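Local coordinates for protein GP37 (Pseudomonas phage phikz, PDB 5FT0) that inhibits the host RNA degradosome as a phage-encoded protein, probably by binding RNase E and hindering its handling of RNA, at residues V32-F36 against P65-V70; L83-L89 against A179-F184; I128-V134 against L224-I229. All blocks are in the same frame, centred on the assembly; numbering follows the deposited sequence.

Contact 1. Residues V32-F36 against P65-V70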
loop_
_atom_site.group_PDB
_atom_site.type_symbol
_atom_site.label_atom_id
_atom_site.label_comp_id
_atom_site.label_asym_id
_atom_site.label_seq_id
_atom_site.Cartn_x
_atom_site.Cartn_y
_atom_site.Cartn_z
ATOM N N VAL A 32 -21.582 -2.852 14.342
ATOM C CA VAL A 32 -21.890 -1.756 13.429
ATOM C C VAL A 32 -22.061 -0.469 14.223
ATOM O O VAL A 32 -22.863 -0.409 15.162
ATOM C CB VAL A 32 -23.154 -2.048 12.599
ATOM C CG1 VAL A 32 -23.478 -0.865 11.695
ATOM C CG2 VAL A 32 -22.978 -3.316 11.783
ATOM N N HIS A 33 -21.312 0.559 13.837
ATOM C CA HIS A 33 -21.508 1.918 14.315
ATOM C C HIS A 33 -21.908 2.799 13.142
ATOM O O HIS A 33 -21.457 2.594 12.011
ATOM C CB HIS A 33 -20.236 2.481 14.968
ATOM C CG HIS A 33 -19.798 1.737 16.190
ATOM N ND1 HIS A 33 -19.984 2.226 17.465
ATOM C CD2 HIS A 33 -19.172 0.544 16.332
ATOM C CE1 HIS A 33 -19.495 1.365 18.341
ATOM N NE2 HIS A 33 -18.998 0.335 17.679
ATOM N N TRP A 34 -22.763 3.782 13.412
ATOM C CA TRP A 34 -23.158 4.724 12.378
ATOM C C TRP A 34 -23.537 6.054 13.010
ATOM O O TRP A 34 -23.957 6.115 14.168
ATOM C CB TRP A 34 -24.318 4.189 11.527
ATOM C CG TRP A 34 -25.590 3.953 12.278
ATOM C CD1 TRP A 34 -25.952 2.818 12.940
ATOM C CD2 TRP A 34 -26.683 4.869 12.422
ATOM N NE1 TRP A 34 -27.198 2.973 13.499
ATOM C CE2 TRP A 34 -27.670 4.222 13.194
ATOM C CE3 TRP A 34 -26.923 6.174 11.977
ATOM C CZ2 TRP A 34 -28.875 4.835 13.530
ATOM C CZ3 TRP A 34 -28.121 6.781 12.314
ATOM C CH2 TRP A 34 -29.081 6.111 13.081
ATOM N N VAL A 35 -23.377 7.120 12.230
ATOM C CA VAL A 35 -23.707 8.474 12.655
ATOM C C VAL A 35 -24.281 9.220 11.457
ATOM O O VAL A 35 -23.806 9.063 10.327
ATOM C CB VAL A 35 -22.473 9.202 13.238
ATOM C CG1 VAL A 35 -21.289 9.105 12.287
ATOM C CG2 VAL A 35 -22.798 10.658 13.547
ATOM N N PHE A 36 -25.318 10.015 11.704
ATOM C CA PHE A 36 -25.980 10.785 10.661
ATOM C C PHE A 36 -25.407 12.196 10.596
ATOM O O PHE A 36 -25.165 12.830 11.627
ATOM C CB PHE A 36 -27.487 10.829 10.923
ATOM C CG PHE A 36 -28.248 11.715 9.978
ATOM C CD1 PHE A 36 -28.266 11.453 8.619
ATOM C CD2 PHE A 36 -28.968 12.798 10.456
ATOM C CE1 PHE A 36 -28.973 12.266 7.753
ATOM C CE2 PHE A 36 -29.675 13.611 9.597
ATOM C CZ PHE A 36 -29.680 13.347 8.244
ATOM N N PRO A 65 -32.810 8.073 9.265
ATOM C CA PRO A 65 -32.032 6.852 9.494
ATOM C C PRO A 65 -32.323 6.223 10.848
ATOM O O PRO A 65 -32.652 6.903 11.823
ATOM C CB PRO A 65 -30.579 7.338 9.415
ATOM C CG PRO A 65 -30.649 8.802 9.681
ATOM C CD PRO A 65 -31.952 9.258 9.100
ATOM N N ASP A 66 -32.204 4.900 10.886
ATOM C CA ASP A 66 -32.299 4.129 12.118
ATOM C C ASP A 66 -31.510 2.837 11.922
ATOM O O ASP A 66 -30.953 2.586 10.849
ATOM C CB ASP A 66 -33.761 3.871 12.506
ATOM C CG ASP A 66 -34.586 3.293 11.368
ATOM O OD1 ASP A 66 -34.036 2.551 10.528
ATOM O OD2 ASP A 66 -35.799 3.579 11.316
ATOM N N ASP A 67 -31.467 2.013 12.973
ATOM C CA ASP A 67 -30.693 0.776 12.914
ATOM C C ASP A 67 -31.192 -0.136 11.799
ATOM O O ASP A 67 -30.396 -0.673 11.021
ATOM C CB ASP A 67 -30.750 0.051 14.260
ATOM C CG ASP A 67 -29.970 0.765 15.341
ATOM O OD1 ASP A 67 -29.221 1.711 15.015
ATOM O OD2 ASP A 67 -30.096 0.369 16.517
ATOM N N ALA A 68 -32.513 -0.319 11.707
ATOM C CA ALA A 68 -33.073 -1.240 10.719
ATOM C C ALA A 68 -32.634 -0.881 9.305
ATOM O O ALA A 68 -32.347 -1.769 8.494
ATOM C CB ALA A 68 -34.599 -1.251 10.816
HETATM N N MSE A 69 -32.578 0.408 8.990
HETATM C CA MSE A 69 -32.111 0.852 7.683
HETATM C C MSE A 69 -30.621 0.570 7.491
HETATM O O MSE A 69 -30.201 0.099 6.434
HETATM C CB MSE A 69 -32.385 2.343 7.493
HETATM C CG MSE A 69 -31.719 2.930 6.256
HETATM SE SE MSE A 69 -31.783 4.883 6.204
HETATM C CE MSE A 69 -33.704 5.101 5.970
ATOM N N VAL A 70 -29.820 0.871 8.517
ATOM C CA VAL A 70 -28.384 0.634 8.417
ATOM C C VAL A 70 -28.100 -0.859 8.338
ATOM O O VAL A 70 -27.214 -1.297 7.594
ATOM C CB VAL A 70 -27.645 1.296 9.595
ATOM C CG1 VAL A 70 -26.155 0.993 9.527
ATOM C CG2 VAL A 70 -27.884 2.802 9.592
#

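Contact 2. Residues L83-L89 against A179-F184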
loop_
_atom_site.group_PDB
_atom_site.type_symbol
_atom_site.label_atom_id
_atom_site.label_comp_id
_atom_site.label_asym_id
_atom_site.label_seq_id
_atom_site.Cartn_x
_atom_site.Cartn_y
_atom_site.Cartn_z
ATOM N N LEU A 83 -21.325 -11.893 -4.464
ATOM C CA LEU A 83 -21.673 -12.279 -5.827
ATOM C C LEU A 83 -20.455 -12.776 -6.591
ATOM O O LEU A 83 -20.587 -13.631 -7.474
ATOM C CB LEU A 83 -22.307 -11.100 -6.567
ATOM C CG LEU A 83 -23.670 -10.638 -6.062
ATOM C CD1 LEU A 83 -24.132 -9.400 -6.826
ATOM C CD2 LEU A 83 -24.684 -11.766 -6.180
ATOM N N LYS A 84 -19.270 -12.252 -6.267
ATOM C CA LYS A 84 -18.037 -12.687 -6.911
ATOM C C LYS A 84 -17.791 -14.179 -6.747
ATOM O O LYS A 84 -17.086 -14.773 -7.569
ATOM C CB LYS A 84 -16.845 -11.918 -6.338
ATOM C CG LYS A 84 -16.623 -10.554 -6.953
ATOM C CD LYS A 84 -15.621 -9.762 -6.130
ATOM C CE LYS A 84 -16.232 -9.342 -4.803
ATOM N NZ LYS A 84 -15.202 -8.975 -3.796
ATOM N N TYR A 85 -18.348 -14.794 -5.706
ATOM C CA TYR A 85 -18.109 -16.198 -5.412
ATOM C C TYR A 85 -19.223 -17.110 -5.908
ATOM O O TYR A 85 -19.139 -18.327 -5.715
ATOM C CB TYR A 85 -17.899 -16.381 -3.907
ATOM C CG TYR A 85 -16.828 -15.464 -3.362
ATOM C CD1 TYR A 85 -15.521 -15.544 -3.827
ATOM C CD2 TYR A 85 -17.124 -14.509 -2.398
ATOM C CE1 TYR A 85 -14.534 -14.703 -3.341
ATOM C CE2 TYR A 85 -16.144 -13.664 -1.905
ATOM C CZ TYR A 85 -14.851 -13.767 -2.380
ATOM O OH TYR A 85 -13.872 -12.933 -1.894
ATOM N N VAL A 86 -20.258 -16.553 -6.539
ATOM C CA VAL A 86 -21.247 -17.376 -7.221
ATOM C C VAL A 86 -20.553 -18.164 -8.320
ATOM O O VAL A 86 -19.771 -17.605 -9.100
ATOM C CB VAL A 86 -22.378 -16.496 -7.775
ATOM C CG1 VAL A 86 -23.254 -17.282 -8.734
ATOM C CG2 VAL A 86 -23.218 -15.932 -6.632
ATOM N N ASP A 87 -20.836 -19.473 -8.378
ATOM C CA ASP A 87 -20.150 -20.401 -9.274
ATOM C C ASP A 87 -19.908 -19.831 -10.668
ATOM O O ASP A 87 -18.760 -19.658 -11.093
ATOM C CB ASP A 87 -20.950 -21.704 -9.383
ATOM C CG ASP A 87 -20.875 -22.547 -8.128
ATOM O OD1 ASP A 87 -19.926 -22.367 -7.338
ATOM O OD2 ASP A 87 -21.766 -23.401 -7.934
ATOM N N ASN A 88 -20.988 -19.523 -11.392
ATOM C CA ASN A 88 -20.850 -19.087 -12.777
ATOM C C ASN A 88 -20.193 -17.718 -12.902
ATOM O O ASN A 88 -19.586 -17.431 -13.939
ATOM C CB ASN A 88 -22.217 -19.078 -13.463
ATOM C CG ASN A 88 -22.766 -20.477 -13.681
ATOM O OD1 ASN A 88 -22.011 -21.447 -13.727
ATOM N ND2 ASN A 88 -24.082 -20.587 -13.825
ATOM N N LEU A 89 -20.302 -16.867 -11.881
ATOM C CA LEU A 89 -19.627 -15.574 -11.932
ATOM C C LEU A 89 -18.152 -15.714 -11.588
ATOM O O LEU A 89 -17.298 -15.079 -12.216
ATOM C CB LEU A 89 -20.312 -14.587 -10.983
ATOM C CG LEU A 89 -21.815 -14.400 -11.207
ATOM C CD1 LEU A 89 -22.366 -13.312 -10.297
ATOM C CD2 LEU A 89 -22.109 -14.088 -12.666
ATOM N N ALA A 179 -22.301 -12.820 -18.132
ATOM C CA ALA A 179 -22.631 -13.641 -16.972
ATOM C C ALA A 179 -23.264 -12.805 -15.865
ATOM O O ALA A 179 -24.275 -13.201 -15.273
ATOM C CB ALA A 179 -21.375 -14.349 -16.463
ATOM N N TYR A 180 -22.678 -11.641 -15.571
ATOM C CA TYR A 180 -23.275 -10.747 -14.586
ATOM C C TYR A 180 -24.611 -10.210 -15.074
ATOM O O TYR A 180 -25.553 -10.065 -14.286
ATOM C CB TYR A 180 -22.316 -9.599 -14.263
ATOM C CG TYR A 180 -21.334 -9.940 -13.174
ATOM C CD1 TYR A 180 -20.168 -10.638 -13.458
ATOM C CD2 TYR A 180 -21.587 -9.595 -11.856
ATOM C CE1 TYR A 180 -19.273 -10.966 -12.461
ATOM C CE2 TYR A 180 -20.699 -9.918 -10.851
ATOM C CZ TYR A 180 -19.544 -10.606 -11.159
ATOM O OH TYR A 180 -18.657 -10.931 -10.160
ATOM N N THR A 181 -24.712 -9.915 -16.372
ATOM C CA THR A 181 -25.967 -9.422 -16.930
ATOM C C THR A 181 -27.070 -10.467 -16.800
ATOM O O THR A 181 -28.191 -10.156 -16.383
ATOM C CB THR A 181 -25.770 -9.029 -18.393
ATOM O OG1 THR A 181 -24.733 -8.044 -18.487
ATOM C CG2 THR A 181 -27.058 -8.462 -18.972
ATOM N N ASP A 182 -26.762 -11.719 -17.148
ATOM C CA ASP A 182 -27.756 -12.781 -17.044
ATOM C C ASP A 182 -28.107 -13.070 -15.591
ATOM O O ASP A 182 -29.282 -13.255 -15.253
ATOM C CB ASP A 182 -27.250 -14.046 -17.738
ATOM C CG ASP A 182 -27.187 -13.898 -19.243
ATOM O OD1 ASP A 182 -27.842 -12.977 -19.779
ATOM O OD2 ASP A 182 -26.491 -14.707 -19.889
ATOM N N TYR A 183 -27.100 -13.114 -14.713
ATOM C CA TYR A 183 -27.364 -13.426 -13.311
ATOM C C TYR A 183 -28.320 -12.414 -12.692
ATOM O O TYR A 183 -29.279 -12.789 -12.010
ATOM C CB TYR A 183 -26.060 -13.480 -12.516
ATOM C CG TYR A 183 -26.267 -14.017 -11.121
ATOM C CD1 TYR A 183 -26.195 -15.378 -10.864
ATOM C CD2 TYR A 183 -26.557 -13.164 -10.061
ATOM C CE1 TYR A 183 -26.395 -15.878 -9.593
ATOM C CE2 TYR A 183 -26.761 -13.656 -8.783
ATOM C CZ TYR A 183 -26.677 -15.014 -8.555
ATOM O OH TYR A 183 -26.882 -15.515 -7.288
ATOM N N PHE A 184 -28.074 -11.123 -12.915
ATOM C CA PHE A 184 -28.955 -10.112 -12.340
ATOM C C PHE A 184 -30.349 -10.177 -12.951
ATOM O O PHE A 184 -31.350 -10.039 -12.239
ATOM C CB PHE A 184 -28.346 -8.719 -12.519
ATOM C CG PHE A 184 -27.511 -8.277 -11.351
ATOM C CD1 PHE A 184 -26.188 -8.678 -11.231
ATOM C CD2 PHE A 184 -28.054 -7.469 -10.365
ATOM C CE1 PHE A 184 -25.421 -8.275 -10.149
ATOM C CE2 PHE A 184 -27.295 -7.063 -9.279
ATOM C CZ PHE A 184 -25.975 -7.465 -9.172
HETATM O O HOH W 1 -16.918 -12.552 -10.936
#

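Contact 3. Residues I128-V134 against L224-I229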
loop_
_atom_site.group_PDB
_atom_site.type_symbol
_atom_site.label_atom_id
_atom_site.label_comp_id
_atom_site.label_asym_id
_atom_site.label_seq_id
_atom_site.Cartn_x
_atom_site.Cartn_y
_atom_site.Cartn_z
ATOM N N ILE A 128 -9.667 -4.470 -15.120
ATOM C CA ILE A 128 -11.050 -4.747 -14.752
ATOM C C ILE A 128 -11.168 -4.576 -13.248
ATOM O O ILE A 128 -10.397 -5.176 -12.489
ATOM C CB ILE A 128 -11.485 -6.163 -15.171
ATOM C CG1 ILE A 128 -11.256 -6.380 -16.666
ATOM C CG2 ILE A 128 -12.943 -6.393 -14.818
ATOM C CD1 ILE A 128 -11.444 -7.815 -17.104
ATOM N N GLU A 129 -12.120 -3.757 -12.815
ATOM C CA GLU A 129 -12.346 -3.518 -11.396
ATOM C C GLU A 129 -13.771 -3.914 -11.043
ATOM O O GLU A 129 -14.729 -3.382 -11.615
ATOM C CB GLU A 129 -12.083 -2.056 -11.030
ATOM C CG GLU A 129 -12.284 -1.751 -9.554
ATOM C CD GLU A 129 -11.805 -0.363 -9.176
ATOM O OE1 GLU A 129 -11.091 0.262 -9.991
ATOM O OE2 GLU A 129 -12.132 0.096 -8.061
ATOM N N PHE A 130 -13.906 -4.852 -10.110
ATOM C CA PHE A 130 -15.207 -5.208 -9.567
ATOM C C PHE A 130 -15.575 -4.226 -8.463
ATOM O O PHE A 130 -14.760 -3.943 -7.579
ATOM C CB PHE A 130 -15.192 -6.638 -9.026
ATOM C CG PHE A 130 -14.830 -7.671 -10.054
ATOM C CD1 PHE A 130 -15.808 -8.258 -10.840
ATOM C CD2 PHE A 130 -13.510 -8.053 -10.237
ATOM C CE1 PHE A 130 -15.478 -9.209 -11.785
ATOM C CE2 PHE A 130 -13.175 -9.002 -11.182
ATOM C CZ PHE A 130 -14.161 -9.583 -11.958
HETATM N N MSE A 131 -16.793 -3.698 -8.520
HETATM C CA MSE A 131 -17.222 -2.686 -7.562
HETATM C C MSE A 131 -18.575 -3.030 -6.945
HETATM O O MSE A 131 -19.596 -2.441 -7.309
HETATM C CB MSE A 131 -17.283 -1.317 -8.237
HETATM C CG MSE A 131 -15.979 -0.908 -8.916
HETATM SE SE MSE A 131 -16.127 0.762 -9.911
HETATM C CE MSE A 131 -16.467 1.981 -8.427
ATOM N N PRO A 132 -18.581 -3.977 -6.006
ATOM C CA PRO A 132 -19.846 -4.374 -5.377
ATOM C C PRO A 132 -20.425 -3.246 -4.539
ATOM O O PRO A 132 -19.699 -2.496 -3.884
ATOM C CB PRO A 132 -19.448 -5.572 -4.509
ATOM C CG PRO A 132 -18.010 -5.341 -4.202
ATOM C CD PRO A 132 -17.427 -4.685 -5.424
ATOM N N GLY A 133 -21.750 -3.133 -4.568
ATOM C CA GLY A 133 -22.449 -2.110 -3.820
ATOM C C GLY A 133 -22.426 -0.730 -4.439
ATOM O O GLY A 133 -22.934 0.214 -3.820
ATOM N N VAL A 134 -21.863 -0.579 -5.633
ATOM C CA VAL A 134 -21.747 0.709 -6.301
ATOM C C VAL A 134 -22.531 0.650 -7.605
ATOM O O VAL A 134 -22.527 -0.374 -8.297
ATOM C CB VAL A 134 -20.271 1.078 -6.562
ATOM C CG1 VAL A 134 -20.162 2.389 -7.332
ATOM C CG2 VAL A 134 -19.507 1.161 -5.250
ATOM N N LEU A 224 -26.616 -3.789 -5.548
ATOM C CA LEU A 224 -25.918 -3.018 -6.566
ATOM C C LEU A 224 -24.566 -3.654 -6.852
ATOM O O LEU A 224 -23.902 -4.150 -5.940
ATOM C CB LEU A 224 -25.718 -1.562 -6.123
ATOM C CG LEU A 224 -26.968 -0.762 -5.745
ATOM C CD1 LEU A 224 -26.580 0.635 -5.287
ATOM C CD2 LEU A 224 -27.944 -0.698 -6.908
ATOM N N PHE A 225 -24.159 -3.624 -8.120
ATOM C CA PHE A 225 -22.858 -4.138 -8.518
ATOM C C PHE A 225 -22.425 -3.433 -9.794
ATOM O O PHE A 225 -23.221 -3.276 -10.724
ATOM C CB PHE A 225 -22.887 -5.657 -8.737
ATOM C CG PHE A 225 -21.530 -6.309 -8.667
ATOM C CD1 PHE A 225 -20.633 -6.203 -9.719
ATOM C CD2 PHE A 225 -21.156 -7.032 -7.548
ATOM C CE1 PHE A 225 -19.387 -6.802 -9.649
ATOM C CE2 PHE A 225 -19.912 -7.637 -7.474
ATOM C CZ PHE A 225 -19.028 -7.520 -8.525
ATOM N N THR A 226 -21.165 -3.010 -9.830
ATOM C CA THR A 226 -20.592 -2.363 -11.001
ATOM C C THR A 226 -19.289 -3.055 -11.373
ATOM O O THR A 226 -18.510 -3.446 -10.497
ATOM C CB THR A 226 -20.343 -0.861 -10.752
ATOM O OG1 THR A 226 -21.596 -0.188 -10.563
ATOM C CG2 THR A 226 -19.614 -0.226 -11.927
ATOM N N ILE A 227 -19.073 -3.228 -12.673
ATOM C CA ILE A 227 -17.797 -3.673 -13.215
ATOM C C ILE A 227 -17.235 -2.540 -14.058
ATOM O O ILE A 227 -17.919 -2.032 -14.955
ATOM C CB ILE A 227 -17.947 -4.954 -14.056
ATOM C CG1 ILE A 227 -18.520 -6.087 -13.206
ATOM C CG2 ILE A 227 -16.608 -5.352 -14.652
ATOM C CD1 ILE A 227 -18.669 -7.388 -13.956
ATOM N N LYS A 228 -16.004 -2.136 -13.765
ATOM C CA LYS A 228 -15.322 -1.093 -14.518
ATOM C C LYS A 228 -14.207 -1.718 -15.338
ATOM O O LYS A 228 -13.424 -2.520 -14.820
ATOM C CB LYS A 228 -14.746 -0.015 -13.596
ATOM C CG LYS A 228 -14.018 1.092 -14.357
ATOM C CD LYS A 228 -13.464 2.165 -13.432
ATOM C CE LYS A 228 -12.232 1.690 -12.693
ATOM N NZ LYS A 228 -11.652 2.771 -11.848
ATOM N N ILE A 229 -14.144 -1.357 -16.616
ATOM C CA ILE A 229 -13.086 -1.795 -17.515
ATOM C C ILE A 229 -12.391 -0.554 -18.057
ATOM O O ILE A 229 -13.055 0.405 -18.471
ATOM C CB ILE A 229 -13.636 -2.668 -18.656
ATOM C CG1 ILE A 229 -14.392 -3.864 -18.075
ATOM C CG2 ILE A 229 -12.504 -3.145 -19.555
ATOM C CD1 ILE A 229 -15.061 -4.723 -19.114
#

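Contact 1. Residues V32-F36 against P65-V70
The indole of W34 meets helix 67-82 at the helix's first turn, and two unlike contacts fix it there. Over one face sits a methyl group: V70 CG2 lies 3.6 Å from the centroid of the five-membered ring of W34 and only 8° off the ring normal, a well-centred CH-pi contact. At the edge, W34 NE1 donates to D67 OD1 over 2.8 Å, with an N-H...O angle of 151°. The acceptor lies in the indole plane, while the carboxylate is turned almost perpendicular to the ring. W34 can reach both partners because its CG stands between the backbone N and the carbonyl carbon (chi1 63°), which carries the indole across the start of the helix. Its six-membered ring runs on to P65, where W34 CZ3 comes within 3.8 Å of P65 CB. P65 is shared, since its CG also packs off-centre against the ring of F36, 3.7 Å from F36 CD1. At the other end of the strand segment, V32 CG1 touches V70 CG1 at 3.9 Å.

Behind this first shell, D66 is the N-cap: its OD1 accepts from M69 N at 3.0 Å, fixing the turn from which D67 and V70 project. V43 touches W34, F36 and P65, and F4 touches V32, D67 and V70, so the small sheet meets the helix start and the residue before it through strands 4-6, 30-37 and 42-48. Two neighbouring aspartates thus divide the work, one capping the helix, the other giving the indole N-H a polar bond that would favour one rotation of a ring otherwise held by apolar packing.

Contact 2. Residues L83-L89 against A179-F184
L89 packs into a hollow on helix 158-187, in a helix-against-helix contact made by the first turn of helix 87-98 and the bend that leads into it. The walls of the hollow are the rings of Y180 and Y183, and its floor is the backbone at A179. The two methyls of L89 divide the space. CD1 lies over one face of the Y180 ring, 4.0 Å from its centroid and 20° off the normal, and over a face of Y183 as well. CD2 goes to the floor, 3.5 Å from A179 O and 3.9 Å from A179 CB. This fork is aimed by an L89 side chain whose CG lies opposite the carbonyl carbon (chi1 -55°).

The tyrosines leave the helix in different directions. Y183, with CG opposite its backbone N (chi1 -171°), extends toward the bend, where V86, L83 and L89 all approach the same side of its ring, L89 over the face and the other two nearer the outer rim. V86 comes to meet Y183 from the opposite direction, its CG1 3.5 Å from Y183 CE1, while L83 CD2 lies 3.8 Å from Y183 CE2. The other methyl of L83 turns to the neighbouring ring, CD1 3.6 Å from F184 CZ, the two side chains crossing at about a right angle. L18 adds to the packing on L83 and Y183.

The polar ends have partners of their own. Y183 OH is hydrogen-bonded to the carbonyl oxygen of D19, and K84 NZ to N108 OD1. The hydroxyl end of Y180 crosses K84 at a slant, its OH resting near K84 CA and CG, and a water lying in the plane of the Y180 ring joins the segments: it donates to L89 O at 2.9 Å and sits 2.5 Å from Y180 OH.

Contact 3. Residues I128-V134 against L224-I229
P132 lies over one face of the F225 ring, its N above the ring near the rim and its CA 4.1 Å from the centroid, 29° off the normal, in an off-centre CH-pi contact. At the edge, in plane, is CG1 of I227; the ring of F130 meets F225 obliquely, CD1 to CZ 4.0 Å, and the ring of Y180 also meets it, the planes about 30° apart. F225 reaches across because its CG is opposite the backbone N (chi1 -159°). F225, P132 and F130 form with I128, I227 and I229 an apolar face on which helix 158-187 packs, with Y180 on I227, F184 on F225, and V165 and V173 on I229.

The other face is more polar. K228 NZ makes a salt bridge to E129 OE1 at 3.2 Å, weak as a hydrogen bond; R254 of the second subunit packs on K228 and forms a long, weak ion pair with E129 OE1.

E129 and K228 exchange nearly straight backbone bonds, and M131 and T226 form the next hydrogen-bonded pair. G133 N bonds L224 O across the strands at 2.7 Å; G133 lies in the type II turn from M131 to V134, with the positive phi that favours glycine. T226 OG1 lies 2.5 Å from V134 O, a doubtfully short distance, and is hydrogen-bonded to S212 OG. This is antiparallel pairing at the middle of a seven-stranded sheet backed by a long helix.

How the contacts relate
Contacts 2 and 3 share one core: Y180 CE2 lies 3.6 Å from F225 CE1, and F184 CZ is 3.6 Å from F225 CB, so helix 158-187 faces the 83-89 bend and the large sheet together. Their centres are 12 Å apart, and their segments alternate along the chain. Contact 1 stands apart, its centre 29 Å from that of contact 2 and 24 Å from that of contact 3; helix 67-82 starts in contact 1 and leads toward 83-89. The bound arginine, in a pocket that includes E214, is about 6 Å from the side chain of L224 and about 8 Å from that of F184. The potassium ion is about 11 Å from the I128 side chain.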